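PDB 3H9P: putative triphosphoribosyl-dephospho-coA synthase from Archaeoglobus fulgidus DSM 4304, which is of unknown function but may bind ATP and act as a triphosphoribosyl-dephospho-CoA synthase. Local coordinates for residues A[196-201]-A[223-228]. Residues are numbered along the deposited sequence; the frame is centred on the assembly and turned at random.
Sequences REYAEK and LKDGAN
The Schellman motif that closes helix 212-225 meets Tyr198, a residue in the first turn of helix 196-208. Two residues of the turn region take part, Asp225 and Ala227. Between them Gly226 has a positive phi of 77°, a value that glycine adopts easily. Gly226 N bonds back to Leu223 O at 2.8 Å. The chain leaves the helix at Gly226 and brings Ala227 round to the same tyrosine.

The Tyr198 side chain stands out from its helix, with CG anti to the backbone N (chi1 -174°), and carries the phenol across to the turn. Its OH donates a hydrogen bond to Asp225 OD2. The modelled length from Tyr198 OH to Asp225 OD2 is very short, 2.5 Å. This oxygen lies at the ring edge, in the ring plane, and Asp225 OD2 is also 3.2 Å from Tyr198 CE1. The carboxylate is not coplanar with the ring; the two planes are 68° apart. On its CE2 side the tyrosine packs against a methyl group, Tyr198 CE2 to Ala227 CB being 3.8 Å. Ala227 CB comes in obliquely and lies 4.0 Å from Tyr198 OH. From the turn, the phenol end thus meets one polar and one apolar partner.

A leucine in place of Tyr198 would probably leave Asp225 without its phenol donor and Ala227 CB without the aromatic carbon it packs on.

The contact is small and partly buried, and it ties together two helices that follow one another in the chain. Asp225 OD2 also has a long, weak ion pair with Lys221. Around Tyr198, Trp205 stacks edge-to-face and Leu222 of helix 212-225 touches the side chain. Helix 188-194 also packs here, with Val190 against Tyr198 and Met194 against Ala227.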
loop_
_atom_site.group_PDB
_atom_site.type_symbol
_atom_site.label_atom_id
_atom_site.label_comp_id
_atom_site.label_asym_id
_atom_site.label_seq_id
_atom_site.Cartn_x
_atom_site.Cartn_y
_atom_site.Cartn_z
ATOM N N ARG A 196 7.467 0.641 -9.615
ATOM C CA ARG A 196 8.150 1.837 -9.238
ATOM C C ARG A 196 8.999 2.371 -10.369
ATOM O O ARG A 196 8.933 3.548 -10.677
ATOM C CB ARG A 196 9.006 1.561 -7.988
ATOM C CG ARG A 196 8.698 2.480 -6.855
ATOM C CD ARG A 196 8.992 1.875 -5.476
ATOM N NE ARG A 196 9.397 2.960 -4.587
ATOM C CZ ARG A 196 10.303 2.868 -3.611
ATOM N NH1 ARG A 196 10.905 1.713 -3.334
ATOM N NH2 ARG A 196 10.600 3.943 -2.890
ATOM N N GLU A 197 9.795 1.518 -11.003
ATOM C CA GLU A 197 10.700 1.978 -12.045
ATOM C C GLU A 197 9.988 2.521 -13.296
ATOM O O GLU A 197 10.487 3.449 -13.933
ATOM C CB GLU A 197 11.731 0.915 -12.392
ATOM C CG GLU A 197 13.127 1.499 -12.628
ATOM C CD GLU A 197 13.192 2.218 -13.955
ATOM O OE1 GLU A 197 12.581 1.687 -14.913
ATOM O OE2 GLU A 197 13.804 3.305 -14.043
ATOM N N TYR A 198 8.812 1.996 -13.624
ATOM C CA TYR A 198 8.061 2.518 -14.761
ATOM C C TYR A 198 7.442 3.872 -14.410
ATOM O O TYR A 198 7.480 4.809 -15.209
ATOM C CB TYR A 198 6.983 1.520 -15.230
ATOM C CG TYR A 198 6.274 1.946 -16.493
ATOM C CD1 TYR A 198 6.484 1.276 -17.707
ATOM C CD2 TYR A 198 5.395 3.017 -16.479
ATOM C CE1 TYR A 198 5.838 1.694 -18.871
ATOM C CE2 TYR A 198 4.742 3.438 -17.631
ATOM C CZ TYR A 198 4.965 2.787 -18.810
ATOM O OH TYR A 198 4.297 3.242 -19.910
ATOM N N ALA A 199 6.889 3.993 -13.210
ATOM C CA ALA A 199 6.437 5.304 -12.714
ATOM C C ALA A 199 7.559 6.394 -12.723
ATOM O O ALA A 199 7.340 7.530 -13.154
ATOM C CB ALA A 199 5.799 5.163 -11.340
ATOM N N GLU A 200 8.747 6.044 -12.251
ATOM C CA GLU A 200 9.877 6.996 -12.224
ATOM C C GLU A 200 10.223 7.388 -13.643
ATOM O O GLU A 200 10.622 8.522 -13.911
ATOM C CB GLU A 200 11.108 6.381 -11.555
ATOM C CG GLU A 200 11.679 7.225 -10.441
ATOM C CD GLU A 200 11.261 6.727 -9.060
ATOM O OE1 GLU A 200 11.943 5.842 -8.494
ATOM O OE2 GLU A 200 10.251 7.217 -8.523
ATOM N N LYS A 201 10.030 6.447 -14.560
ATOM C CA LYS A 201 10.415 6.671 -15.940
ATOM C C LYS A 201 9.517 7.688 -16.622
ATOM O O LYS A 201 9.959 8.390 -17.512
ATOM C CB LYS A 201 10.439 5.364 -16.723
ATOM C CG LYS A 201 11.446 5.386 -17.849
ATOM C CD LYS A 201 12.857 5.038 -17.411
ATOM C CE LYS A 201 13.685 4.561 -18.602
ATOM N NZ LYS A 201 15.105 4.160 -18.257
ATOM N N LEU A 223 -0.977 5.010 -22.951
ATOM C CA LEU A 223 -2.158 4.261 -23.365
ATOM C C LEU A 223 -1.851 2.825 -23.812
ATOM O O LEU A 223 -2.402 1.878 -23.246
ATOM C CB LEU A 223 -2.936 5.009 -24.447
ATOM C CG LEU A 223 -4.343 4.459 -24.686
ATOM C CD1 LEU A 223 -5.186 4.600 -23.424
ATOM C CD2 LEU A 223 -5.006 5.156 -25.862
ATOM N N LYS A 224 -0.990 2.650 -24.813
ATOM C CA LYS A 224 -0.641 1.293 -25.257
ATOM C C LYS A 224 -0.132 0.459 -24.073
ATOM O O LYS A 224 -0.398 -0.742 -23.991
ATOM C CB LYS A 224 0.376 1.313 -26.398
ATOM C CG LYS A 224 -0.186 1.748 -27.764
ATOM C CD LYS A 224 -0.629 0.545 -28.675
ATOM C CE LYS A 224 -0.278 0.793 -30.148
ATOM N NZ LYS A 224 -0.340 -0.436 -31.026
ATOM N N ASP A 225 0.569 1.104 -23.143
ATOM C CA ASP A 225 1.036 0.418 -21.946
ATOM C C ASP A 225 -0.033 0.139 -20.894
ATOM O O ASP A 225 0.176 -0.721 -20.036
ATOM C CB ASP A 225 2.207 1.163 -21.315
ATOM C CG ASP A 225 3.481 0.977 -22.098
ATOM O OD1 ASP A 225 3.467 0.184 -23.056
ATOM O OD2 ASP A 225 4.495 1.617 -21.776
ATOM N N GLY A 226 -1.168 0.843 -20.959
ATOM C CA GLY A 226 -2.224 0.729 -19.933
ATOM C C GLY A 226 -1.862 1.496 -18.659
ATOM O O GLY A 226 -2.357 1.190 -17.560
ATOM N N ALA A 227 -0.997 2.495 -18.801
ATOM C CA ALA A 227 -0.532 3.280 -17.659
ATOM C C ALA A 227 -1.212 4.640 -17.624
ATOM O O ALA A 227 -0.859 5.503 -18.409
ATOM C CB ALA A 227 0.979 3.464 -17.750
ATOM N N ASN A 228 -2.169 4.850 -16.736
ATOM C CA ASN A 228 -2.843 6.141 -16.670
ATOM C C ASN A 228 -2.442 6.893 -15.419
ATOM O O ASN A 228 -2.676 6.411 -14.335
ATOM C CB ASN A 228 -4.363 5.971 -16.681
ATOM C CG ASN A 228 -5.104 7.261 -16.254
ATOM O OD1 ASN A 228 -4.888 8.337 -16.823
ATOM N ND2 ASN A 228 -5.952 7.151 -15.243
#